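Local coordinates for protein acyl-CoA dehydrogenase (Slackia heliotrinireducens, PDB 4RM7) that belongs to the acyl-CoA dehydrogenase family, whose chains combine helical N- and C-terminal domains with a middle domain built of beta strands, at residues L151-T156 and V171-K176; N300-A305 and Y324-A329; S318-K323 and V374-L379. All blocks are in the same frame, centred on the assembly; numbering follows the deposited sequence.

Interaction 1 of 3, residues L151-T156 and V171-K176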
ATOM      1  N   LEU A 151      12.388 -27.031  46.041  1.00 83.35           N
ATOM      2  CA  LEU A 151      12.360 -26.681  44.634  1.00 77.17           C
ATOM      3  C   LEU A 151      11.952 -25.224  44.523  1.00 75.62           C
ATOM      4  O   LEU A 151      10.941 -24.814  45.070  1.00 72.05           O
ATOM      5  CB  LEU A 151      11.346 -27.549  43.905  1.00 76.11           C
ATOM      6  CG  LEU A 151      11.629 -29.044  43.891  1.00 83.90           C
ATOM      7  CD1 LEU A 151      10.608 -29.785  43.052  1.00 78.54           C
ATOM      8  CD2 LEU A 151      13.030 -29.293  43.373  1.00 87.03           C
ATOM      9  N   VAL A 152      12.753 -24.440  43.825  1.00 76.76           N
ATOM     10  CA  VAL A 152      12.525 -23.011  43.755  1.00 75.32           C
ATOM     11  C   VAL A 152      12.422 -22.470  42.329  1.00 71.24           C
ATOM     12  O   VAL A 152      13.260 -22.750  41.491  1.00 69.10           O
ATOM     13  CB  VAL A 152      13.632 -22.275  44.511  1.00 75.69           C
ATOM     14  CG1 VAL A 152      14.935 -22.358  43.742  1.00 77.85           C
ATOM     15  CG2 VAL A 152      13.237 -20.841  44.772  1.00 77.02           C
HETATM   16  N   MSE A 153      11.397 -21.666  42.077  1.00 71.03           N
HETATM   17  CA  MSE A 153      11.132 -21.163  40.738  1.00 68.33           C
HETATM   18  C   MSE A 153      11.465 -19.674  40.599  1.00 66.02           C
HETATM   19  O   MSE A 153      11.108 -18.864  41.458  1.00 63.29           O
HETATM   20  CB  MSE A 153       9.674 -21.411  40.361  1.00 67.49           C
HETATM   21  CG  MSE A 153       9.295 -20.858  38.987  1.00 69.95           C
HETATM   22 SE   MSE A 153       7.389 -21.045  38.529  1.00 85.24          SE
HETATM   23  CE  MSE A 153       7.344 -22.935  38.047  1.00 66.24           C
ATOM     24  N   ASN A 154      12.153 -19.332  39.508  1.00 65.86           N
ATOM     25  CA  ASN A 154      12.540 -17.957  39.215  1.00 64.44           C
ATOM     26  C   ASN A 154      12.367 -17.653  37.742  1.00 65.18           C
ATOM     27  O   ASN A 154      12.830 -18.403  36.883  1.00 66.38           O
ATOM     28  CB  ASN A 154      13.985 -17.687  39.624  1.00 64.44           C
ATOM     29  CG  ASN A 154      14.151 -17.549  41.119  1.00 69.20           C
ATOM     30  OD1 ASN A 154      13.755 -16.534  41.713  1.00 71.72           O
ATOM     31  ND2 ASN A 154      14.749 -18.566  41.745  1.00 66.65           N
ATOM     32  N   GLY A 155      11.695 -16.544  37.461  1.00 63.26           N
ATOM     33  CA  GLY A 155      11.393 -16.153  36.101  1.00 61.97           C
ATOM     34  C   GLY A 155      10.341 -15.065  36.075  1.00 62.26           C
ATOM     35  O   GLY A 155       9.808 -14.678  37.113  1.00 66.50           O
ATOM     36  N   THR A 156      10.048 -14.573  34.876  1.00 61.48           N
ATOM     37  CA  THR A 156       9.083 -13.509  34.669  1.00 56.69           C
ATOM     38  C   THR A 156       8.244 -13.830  33.447  1.00 65.76           C
ATOM     39  O   THR A 156       8.772 -14.043  32.354  1.00 68.90           O
ATOM     40  CB  THR A 156       9.752 -12.142  34.468  1.00 56.95           C
ATOM     41  OG1 THR A 156      10.265 -11.676  35.713  1.00 66.40           O
ATOM     42  CG2 THR A 156       8.745 -11.122  33.963  1.00 54.92           C
ATOM     43  N   VAL A 171       2.448 -22.525  34.564  1.00 57.05           N
ATOM     44  CA  VAL A 171       3.715 -21.905  34.201  1.00 61.41           C
ATOM     45  C   VAL A 171       4.654 -22.845  33.478  1.00 68.61           C
ATOM     46  O   VAL A 171       4.897 -23.964  33.923  1.00 68.11           O
ATOM     47  CB  VAL A 171       4.449 -21.369  35.443  1.00 57.01           C
ATOM     48  CG1 VAL A 171       5.610 -20.508  35.029  1.00 53.66           C
ATOM     49  CG2 VAL A 171       3.496 -20.564  36.292  1.00 58.00           C
ATOM     50  N   SER A 172       5.179 -22.364  32.355  1.00 68.37           N
ATOM     51  CA  SER A 172       6.170 -23.078  31.582  1.00 71.86           C
ATOM     52  C   SER A 172       7.555 -22.727  32.113  1.00 76.39           C
ATOM     53  O   SER A 172       7.848 -21.554  32.333  1.00 77.11           O
ATOM     54  CB  SER A 172       6.052 -22.716  30.112  1.00 69.63           C
ATOM     55  OG  SER A 172       6.495 -21.390  29.915  1.00 72.77           O
ATOM     56  N   ALA A 173       8.399 -23.741  32.312  1.00 71.51           N
ATOM     57  CA  ALA A 173       9.710 -23.541  32.937  1.00 73.24           C
ATOM     58  C   ALA A 173      10.725 -24.613  32.549  1.00 79.05           C
ATOM     59  O   ALA A 173      10.361 -25.754  32.273  1.00 81.57           O
ATOM     60  CB  ALA A 173       9.569 -23.502  34.467  1.00 66.52           C
ATOM     61  N   TYR A 174      11.999 -24.234  32.518  1.00 80.52           N
ATOM     62  CA  TYR A 174      13.087 -25.210  32.474  1.00 76.72           C
ATOM     63  C   TYR A 174      13.244 -25.827  33.851  1.00 77.40           C
ATOM     64  O   TYR A 174      13.519 -25.122  34.825  1.00 80.63           O
ATOM     65  CB  TYR A 174      14.408 -24.573  32.050  1.00 77.53           C
ATOM     66  CG  TYR A 174      14.549 -24.361  30.568  1.00 90.24           C
ATOM     67  CD1 TYR A 174      14.220 -25.365  29.667  1.00 98.10           C
ATOM     68  CD2 TYR A 174      15.010 -23.151  30.062  1.00 98.17           C
ATOM     69  CE1 TYR A 174      14.353 -25.167  28.303  1.00101.05           C
ATOM     70  CE2 TYR A 174      15.140 -22.944  28.700  1.00100.50           C
ATOM     71  CZ  TYR A 174      14.812 -23.952  27.822  1.00100.51           C
ATOM     72  OH  TYR A 174      14.948 -23.739  26.468  1.00 97.79           O
ATOM     73  N   ASP A 175      13.051 -27.136  33.938  1.00 81.07           N
ATOM     74  CA  ASP A 175      13.315 -27.852  35.176  1.00 83.53           C
ATOM     75  C   ASP A 175      14.776 -28.285  35.195  1.00 83.60           C
ATOM     76  O   ASP A 175      15.247 -28.941  34.269  1.00 86.21           O
ATOM     77  CB  ASP A 175      12.387 -29.052  35.315  1.00 87.42           C
ATOM     78  CG  ASP A 175      12.648 -29.844  36.570  1.00 93.68           C
ATOM     79  OD1 ASP A 175      13.457 -29.406  37.410  1.00 97.69           O
ATOM     80  OD2 ASP A 175      12.029 -30.910  36.727  1.00 98.59           O
ATOM     81  N   LYS A 176      15.487 -27.899  36.251  1.00 78.83           N
ATOM     82  CA  LYS A 176      16.902 -28.216  36.395  1.00 83.77           C
ATOM     83  C   LYS A 176      17.169 -29.132  37.588  1.00 88.94           C
ATOM     84  O   LYS A 176      18.322 -29.387  37.930  1.00 94.98           O
ATOM     85  CB  LYS A 176      17.724 -26.939  36.558  1.00 82.35           C
ATOM     86  CG  LYS A 176      17.843 -26.091  35.324  1.00 86.59           C
ATOM     87  CD  LYS A 176      19.280 -25.633  35.161  1.00 93.26           C
ATOM     88  CE  LYS A 176      19.379 -24.432  34.246  1.00 93.94           C
ATOM     89  NZ  LYS A 176      18.673 -23.276  34.851  1.00 87.71           N
TER

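Interaction 2 of 3, residues N300-A305 and Y324-A329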
ATOM      1  N   ASN A 300     -11.553 -16.929   3.817  1.00 37.45           N
ATOM      2  CA  ASN A 300     -10.950 -18.008   3.082  1.00 37.16           C
ATOM      3  C   ASN A 300      -9.683 -18.571   3.766  1.00 42.49           C
ATOM      4  O   ASN A 300      -9.479 -19.775   3.779  1.00 43.51           O
ATOM      5  CB  ASN A 300     -10.613 -17.534   1.677  1.00 39.37           C
ATOM      6  CG  ASN A 300     -11.814 -17.550   0.753  1.00 43.99           C
ATOM      7  OD1 ASN A 300     -12.782 -18.284   0.987  1.00 38.29           O
ATOM      8  ND2 ASN A 300     -11.747 -16.763  -0.323  1.00 36.05           N
ATOM      9  N   LEU A 301      -8.847 -17.709   4.335  1.00 39.06           N
ATOM     10  CA  LEU A 301      -7.618 -18.178   4.951  1.00 35.79           C
ATOM     11  C   LEU A 301      -7.931 -18.843   6.280  1.00 35.66           C
ATOM     12  O   LEU A 301      -7.415 -19.918   6.574  1.00 39.97           O
ATOM     13  CB  LEU A 301      -6.622 -17.044   5.156  1.00 32.55           C
ATOM     14  CG  LEU A 301      -5.999 -16.462   3.885  1.00 34.80           C
ATOM     15  CD1 LEU A 301      -5.145 -15.237   4.226  1.00 39.90           C
ATOM     16  CD2 LEU A 301      -5.152 -17.486   3.154  1.00 32.35           C
ATOM     17  N   VAL A 302      -8.811 -18.230   7.063  1.00 27.87           N
ATOM     18  CA  VAL A 302      -9.151 -18.778   8.371  1.00 34.01           C
ATOM     19  C   VAL A 302      -9.896 -20.113   8.223  1.00 48.31           C
ATOM     20  O   VAL A 302      -9.466 -21.137   8.767  1.00 47.92           O
ATOM     21  CB  VAL A 302      -9.969 -17.776   9.178  1.00 31.94           C
ATOM     22  CG1 VAL A 302     -10.399 -18.380  10.501  1.00 34.10           C
ATOM     23  CG2 VAL A 302      -9.132 -16.543   9.434  1.00 31.42           C
ATOM     24  N   TYR A 303     -10.963 -20.122   7.431  1.00 51.60           N
ATOM     25  CA  TYR A 303     -11.715 -21.353   7.189  1.00 44.98           C
ATOM     26  C   TYR A 303     -10.870 -22.452   6.571  1.00 44.39           C
ATOM     27  O   TYR A 303     -11.066 -23.640   6.865  1.00 42.57           O
ATOM     28  CB  TYR A 303     -12.912 -21.109   6.274  1.00 42.59           C
ATOM     29  CG  TYR A 303     -14.044 -20.328   6.903  1.00 42.28           C
ATOM     30  CD1 TYR A 303     -15.268 -20.195   6.236  1.00 36.95           C
ATOM     31  CD2 TYR A 303     -13.906 -19.720   8.152  1.00 33.51           C
ATOM     32  CE1 TYR A 303     -16.322 -19.483   6.793  1.00 36.28           C
ATOM     33  CE2 TYR A 303     -14.965 -18.981   8.709  1.00 37.89           C
ATOM     34  CZ  TYR A 303     -16.161 -18.868   8.010  1.00 35.21           C
ATOM     35  OH  TYR A 303     -17.214 -18.185   8.538  1.00 41.50           O
ATOM     36  N   GLY A 304      -9.950 -22.073   5.690  1.00 43.19           N
ATOM     37  CA  GLY A 304      -9.127 -23.075   5.016  1.00 39.61           C
ATOM     38  C   GLY A 304      -8.187 -23.738   6.021  1.00 47.25           C
ATOM     39  O   GLY A 304      -8.095 -24.963   6.084  1.00 44.90           O
ATOM     40  N   ALA A 305      -7.505 -22.926   6.831  1.00 43.24           N
ATOM     41  CA  ALA A 305      -6.577 -23.464   7.823  1.00 42.41           C
ATOM     42  C   ALA A 305      -7.335 -24.360   8.789  1.00 46.66           C
ATOM     43  O   ALA A 305      -6.856 -25.428   9.153  1.00 54.21           O
ATOM     44  CB  ALA A 305      -5.849 -22.339   8.583  1.00 32.40           C
ATOM     45  N   TYR A 324      -0.241 -13.951   9.046  1.00 39.70           N
ATOM     46  CA  TYR A 324       0.479 -12.819   8.471  1.00 40.03           C
ATOM     47  C   TYR A 324      -0.503 -11.815   7.893  1.00 45.08           C
ATOM     48  O   TYR A 324      -0.312 -10.607   7.982  1.00 49.88           O
ATOM     49  CB  TYR A 324       1.458 -13.293   7.377  1.00 39.43           C
ATOM     50  CG  TYR A 324       2.280 -12.188   6.739  1.00 33.91           C
ATOM     51  CD1 TYR A 324       3.411 -11.691   7.361  1.00 41.87           C
ATOM     52  CD2 TYR A 324       1.930 -11.656   5.503  1.00 37.02           C
ATOM     53  CE1 TYR A 324       4.174 -10.685   6.779  1.00 50.94           C
ATOM     54  CE2 TYR A 324       2.693 -10.640   4.899  1.00 32.69           C
ATOM     55  CZ  TYR A 324       3.808 -10.163   5.545  1.00 43.59           C
ATOM     56  OH  TYR A 324       4.555  -9.153   4.968  1.00 47.85           O
ATOM     57  N   TYR A 325      -1.575 -12.326   7.309  1.00 38.08           N
ATOM     58  CA  TYR A 325      -2.434 -11.487   6.522  1.00 41.58           C
ATOM     59  C   TYR A 325      -3.579 -10.867   7.326  1.00 38.21           C
ATOM     60  O   TYR A 325      -3.887  -9.691   7.165  1.00 44.89           O
ATOM     61  CB  TYR A 325      -3.004 -12.292   5.338  1.00 35.28           C
ATOM     62  CG  TYR A 325      -4.005 -11.497   4.519  1.00 32.49           C
ATOM     63  CD1 TYR A 325      -3.581 -10.587   3.540  1.00 34.29           C
ATOM     64  CD2 TYR A 325      -5.364 -11.635   4.736  1.00 26.01           C
ATOM     65  CE1 TYR A 325      -4.501  -9.844   2.790  1.00 34.41           C
ATOM     66  CE2 TYR A 325      -6.300 -10.905   3.978  1.00 33.71           C
ATOM     67  CZ  TYR A 325      -5.860 -10.009   3.014  1.00 39.17           C
ATOM     68  OH  TYR A 325      -6.783  -9.302   2.270  1.00 43.41           O
ATOM     69  N   VAL A 326      -4.199 -11.655   8.190  1.00 35.74           N
ATOM     70  CA  VAL A 326      -5.536 -11.327   8.668  1.00 42.38           C
ATOM     71  C   VAL A 326      -5.616 -10.179   9.677  1.00 40.69           C
ATOM     72  O   VAL A 326      -6.441  -9.296   9.492  1.00 43.68           O
ATOM     73  CB  VAL A 326      -6.241 -12.585   9.260  1.00 40.58           C
ATOM     74  CG1 VAL A 326      -7.583 -12.206   9.936  1.00 28.99           C
ATOM     75  CG2 VAL A 326      -6.499 -13.581   8.133  1.00 38.18           C
ATOM     76  N   PRO A 327      -4.782 -10.181  10.735  1.00 43.45           N
ATOM     77  CA  PRO A 327      -4.935  -9.065  11.677  1.00 36.77           C
ATOM     78  C   PRO A 327      -4.667  -7.710  11.027  1.00 40.69           C
ATOM     79  O   PRO A 327      -5.396  -6.751  11.294  1.00 39.08           O
ATOM     80  CB  PRO A 327      -3.893  -9.371  12.760  1.00 36.53           C
ATOM     81  CG  PRO A 327      -3.724 -10.859  12.707  1.00 36.16           C
ATOM     82  CD  PRO A 327      -3.815 -11.183  11.234  1.00 38.95           C
ATOM     83  N   LYS A 328      -3.669  -7.624  10.155  1.00 38.84           N
ATOM     84  CA  LYS A 328      -3.404  -6.341   9.516  1.00 35.76           C
ATOM     85  C   LYS A 328      -4.577  -5.979   8.595  1.00 37.96           C
ATOM     86  O   LYS A 328      -5.042  -4.833   8.583  1.00 44.81           O
ATOM     87  CB  LYS A 328      -2.099  -6.379   8.742  1.00 35.85           C
ATOM     88  CG  LYS A 328      -1.688  -5.042   8.184  1.00 43.51           C
ATOM     89  CD  LYS A 328      -0.598  -5.227   7.186  1.00 49.36           C
ATOM     90  CE  LYS A 328       0.187  -3.949   6.995  1.00 64.67           C
ATOM     91  NZ  LYS A 328       1.241  -4.124   5.946  1.00 70.19           N
ATOM     92  N   ALA A 329      -5.074  -6.962   7.843  1.00 34.98           N
ATOM     93  CA  ALA A 329      -6.236  -6.734   6.990  1.00 33.60           C
ATOM     94  C   ALA A 329      -7.430  -6.308   7.826  1.00 34.47           C
ATOM     95  O   ALA A 329      -8.166  -5.394   7.448  1.00 35.17           O
ATOM     96  CB  ALA A 329      -6.569  -7.960   6.201  1.00 25.27           C
TER

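Interaction 3 of 3, residues S318-K323 and V374-L379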
ATOM      1  N   SER A 318       0.045 -22.855   6.131  1.00 33.42           N
ATOM      2  CA  SER A 318      -1.306 -22.298   6.059  1.00 36.45           C
ATOM      3  C   SER A 318      -1.557 -21.352   7.228  1.00 42.06           C
ATOM      4  O   SER A 318      -2.053 -20.247   7.044  1.00 48.92           O
ATOM      5  CB  SER A 318      -2.368 -23.396   6.076  1.00 38.23           C
ATOM      6  OG  SER A 318      -2.293 -24.229   4.942  1.00 41.02           O
ATOM      7  N   VAL A 319      -1.211 -21.805   8.429  1.00 39.54           N
ATOM      8  CA  VAL A 319      -1.431 -21.031   9.645  1.00 38.06           C
ATOM      9  C   VAL A 319      -0.536 -19.791   9.672  1.00 39.15           C
ATOM     10  O   VAL A 319      -0.947 -18.721  10.106  1.00 42.60           O
ATOM     11  CB  VAL A 319      -1.188 -21.907  10.885  1.00 34.64           C
ATOM     12  CG1 VAL A 319      -1.058 -21.057  12.154  1.00 33.85           C
ATOM     13  CG2 VAL A 319      -2.315 -22.944  11.016  1.00 30.93           C
ATOM     14  N   ALA A 320       0.678 -19.927   9.168  1.00 40.54           N
ATOM     15  CA  ALA A 320       1.582 -18.789   9.107  1.00 34.66           C
ATOM     16  C   ALA A 320       1.088 -17.721   8.113  1.00 37.05           C
ATOM     17  O   ALA A 320       1.174 -16.524   8.388  1.00 40.49           O
ATOM     18  CB  ALA A 320       2.992 -19.263   8.742  1.00 30.09           C
ATOM     19  N   LEU A 321       0.576 -18.144   6.962  1.00 37.49           N
ATOM     20  CA  LEU A 321       0.137 -17.185   5.943  1.00 36.28           C
ATOM     21  C   LEU A 321      -1.126 -16.466   6.416  1.00 35.62           C
ATOM     22  O   LEU A 321      -1.236 -15.260   6.305  1.00 38.43           O
ATOM     23  CB  LEU A 321      -0.106 -17.878   4.594  1.00 28.68           C
ATOM     24  CG  LEU A 321       1.132 -18.460   3.901  1.00 32.51           C
ATOM     25  CD1 LEU A 321       0.749 -19.108   2.580  1.00 28.61           C
ATOM     26  CD2 LEU A 321       2.203 -17.390   3.689  1.00 30.42           C
HETATM   27  N   MSE A 322      -2.063 -17.231   6.960  1.00 35.64           N
HETATM   28  CA  MSE A 322      -3.237 -16.707   7.633  1.00 39.27           C
HETATM   29  C   MSE A 322      -2.881 -15.658   8.696  1.00 40.19           C
HETATM   30  O   MSE A 322      -3.402 -14.560   8.679  1.00 38.49           O
HETATM   31  CB  MSE A 322      -4.012 -17.867   8.277  1.00 35.20           C
HETATM   32  CG  MSE A 322      -5.205 -17.442   9.085  1.00 35.45           C
HETATM   33 SE   MSE A 322      -5.646 -18.784  10.407  0.66 38.49          SE
HETATM   34  CE  MSE A 322      -4.163 -18.408  11.634  1.00 33.73           C
ATOM     35  N   LYS A 323      -1.984 -15.987   9.613  1.00 45.39           N
ATOM     36  CA  LYS A 323      -1.659 -15.048  10.687  1.00 43.06           C
ATOM     37  C   LYS A 323      -0.955 -13.807  10.154  1.00 41.48           C
ATOM     38  O   LYS A 323      -1.045 -12.737  10.739  1.00 45.56           O
ATOM     39  CB  LYS A 323      -0.794 -15.726  11.759  1.00 38.03           C
ATOM     40  CG  LYS A 323      -0.576 -14.878  13.004  1.00 40.14           C
ATOM     41  CD  LYS A 323      -1.912 -14.366  13.539  1.00 42.63           C
ATOM     42  CE  LYS A 323      -1.785 -13.766  14.935  1.00 41.29           C
ATOM     43  NZ  LYS A 323      -0.819 -12.642  14.993  1.00 39.23           N
ATOM     44  N   VAL A 374       9.496 -15.313   9.359  1.00 50.63           N
ATOM     45  CA  VAL A 374      10.610 -16.188   9.705  1.00 51.88           C
ATOM     46  C   VAL A 374      10.183 -17.668   9.679  1.00 53.29           C
ATOM     47  O   VAL A 374      10.934 -18.535   9.273  1.00 68.74           O
ATOM     48  CB  VAL A 374      11.195 -15.785  11.102  1.00 46.17           C
ATOM     49  CG1 VAL A 374      12.119 -16.828  11.634  1.00 37.78           C
ATOM     50  CG2 VAL A 374      11.931 -14.466  10.994  1.00 41.92           C
ATOM     51  N   ILE A 375       8.959 -17.939  10.101  1.00 53.77           N
ATOM     52  CA  ILE A 375       8.384 -19.277  10.071  1.00 52.02           C
ATOM     53  C   ILE A 375       8.039 -19.739   8.646  1.00 53.75           C
ATOM     54  O   ILE A 375       8.224 -20.899   8.290  1.00 64.95           O
ATOM     55  CB  ILE A 375       7.098 -19.314  10.934  1.00 50.56           C
ATOM     56  CG1 ILE A 375       7.442 -19.162  12.415  1.00 50.84           C
ATOM     57  CG2 ILE A 375       6.252 -20.575  10.668  1.00 38.71           C
ATOM     58  CD1 ILE A 375       6.200 -18.900  13.255  1.00 49.33           C
ATOM     59  N   ALA A 376       7.528 -18.818   7.836  1.00 48.04           N
ATOM     60  CA  ALA A 376       6.940 -19.172   6.551  1.00 48.26           C
ATOM     61  C   ALA A 376       7.946 -19.350   5.409  1.00 53.86           C
ATOM     62  O   ALA A 376       7.753 -20.206   4.539  1.00 48.29           O
ATOM     63  CB  ALA A 376       5.905 -18.129   6.155  1.00 33.18           C
ATOM     64  N   ALA A 377       9.003 -18.542   5.390  1.00 57.46           N
ATOM     65  CA  ALA A 377       9.898 -18.541   4.233  1.00 54.07           C
ATOM     66  C   ALA A 377      10.565 -19.908   3.995  1.00 52.08           C
ATOM     67  O   ALA A 377      10.610 -20.362   2.849  1.00 50.91           O
ATOM     68  CB  ALA A 377      10.942 -17.451   4.371  1.00 56.37           C
ATOM     69  N   PRO A 378      11.073 -20.579   5.058  1.00 42.50           N
ATOM     70  CA  PRO A 378      11.640 -21.908   4.771  1.00 40.73           C
ATOM     71  C   PRO A 378      10.591 -22.929   4.320  1.00 45.50           C
ATOM     72  O   PRO A 378      10.892 -23.776   3.473  1.00 57.04           O
ATOM     73  CB  PRO A 378      12.287 -22.333   6.109  1.00 37.42           C
ATOM     74  CG  PRO A 378      11.760 -21.396   7.122  1.00 50.71           C
ATOM     75  CD  PRO A 378      11.424 -20.126   6.414  1.00 48.80           C
ATOM     76  N   LEU A 379       9.380 -22.845   4.857  1.00 45.69           N
ATOM     77  CA  LEU A 379       8.296 -23.728   4.428  1.00 43.07           C
ATOM     78  C   LEU A 379       7.914 -23.495   2.967  1.00 48.15           C
ATOM     79  O   LEU A 379       7.523 -24.429   2.256  1.00 47.38           O
ATOM     80  CB  LEU A 379       7.082 -23.532   5.330  1.00 38.36           C
ATOM     81  CG  LEU A 379       7.404 -23.808   6.807  1.00 40.18           C
ATOM     82  CD1 LEU A 379       6.238 -23.457   7.672  1.00 38.87           C
ATOM     83  CD2 LEU A 379       7.780 -25.275   6.989  1.00 38.09           C
TER

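Interaction 1 of 3, residues L151-T156 and V171-K176
M153, modelled as selenomethionine, and V171 reach for each other tip to tip, and the contact between the segments is purely apolar. M153 SE lies 4.0 Å from V171 CG1, and the terminal CE of M153 comes within 4.2 Å of V171 CB. The same methyl meets a second residue of that strand, A173, whose CB is 4.3 Å from M153 CE. The torsions explain the reach: CG of M153 is anti to the backbone N (chi1 178°) and the chain stays extended through chi2, then bends at chi3 (-78°), which swings CE round toward A173. All three residues are buried.

Polar groups bond to other residues: D175 OD2 forms a salt bridge with R227 NH2, while N154 OD1 accepts a hydrogen bond from N219 N.

Strand 151-161 and strand 168-175 are not partners in the sheet; strand 143-146 lies between them, antiparallel to the first and parallel to the second. The contact therefore spans an intervening strand, with M153, V171 and A173 each pointing CB toward the opposite strand, consistent with the concave side of a curled middle-domain sheet; M153 also rests on V144 and on W188 of strand 184-191, and V171 on F217 of strand 212-221.

Interaction 2 of 3, residues N300-A305 and Y324-A329
L301 and Y325 cross at about a right angle, with one methyl of the leucine doing the touching. L301 CD1 is 3.6 Å from CD2 of the Y325 ring and 3.8 Å from Y325 CB, so it lodges at the root of the aromatic side chain and meets the ring obliquely. With chi1 at 176° Y325 carries its ring out to this methyl, and A329 of its own helix covers one face, its CB 3.7 Å above the plane, offset toward the rim.

V302 and V326 form a second crossing, also near perpendicular, in which the two CG2 methyls meet at 4.2 Å. These pairs lie between consecutive long helices of the C-terminal domain, 282-311 and 316-341, whose short segments run 141° apart in direction with axes 10.4 Å from each other: a roughly antiparallel helical hairpin within the helical bundle of this family. A third helix, 234-270, closes one side, since its C250 packs on both valines.

Beyond the pairs, M298 of helix 282-311 touches both Y325 and V326. The second subunit, another copy of the protein, also approaches: its T296 packs on L301, and its E290 OE1 is hydrogen-bonded to Y324 OH.

Interaction 3 of 3, residues S318-K323 and V374-L379
A320 sets its single methyl against two neighbouring residues of the facing helix, with CB 4.0 Å from CG2 of I375 and 4.1 Å from CB of A376. Those two partner atoms, I375 CG2 and A376 CB, are themselves 5.1 Å apart, so the alanine methyl is received between them and does not meet either head-on. For I375 the relevant torsion is that of the branch: with chi1 at -69°, CG2 is the branch that stands anti to the backbone N and faces A320.

The small side chains let the backbones draw near: the CA atoms of A320 and A376 are 5.9 Å apart, the nearest such pair between the segments. L321 adds a looser margin, its CD2 lying 4.5 Å from A376 CB. The contact is wholly apolar, and A320 and A376 are buried.

Polar anchoring comes from K323, whose NZ is hydrogen-bonded to the backbone oxygens of Y362, A365 and G367. Three carbonyls thus grip one ammonium group and tie helix 316-341 to the chain leading into helix 369-386. Y239 of helix 234-270 touches I375, and T289 of the second subunit, another copy of the protein, packs on A376.

Close alanine-to-alanine packing of this kind brings the last helix of the chain against helix 316-341, within the helical C-terminal domain characteristic of acyl-CoA dehydrogenases and beside an interface between subunits.

Overall arrangement
Interaction 1 comes first along the chain and belongs to the middle domain's beta sheet; interactions 2 and 3 follow in the helical C-terminal domain, with their segments alternating in sequence. The centre of interaction 1 is about 35 Å from that of interaction 2 and about 30 Å from that of interaction 3, and it touches neither. The other two have centres about 11 Å apart and share helix 316-341, which packs on helix 282-311 in one and on helix 369-386 in the other. M322 joins them directly, its SE lying 4.0 Å from A305 CB. Both helical contacts also reach the second subunit, so internal packing meets the assembly here, whereas interaction 1 stays within its own chain.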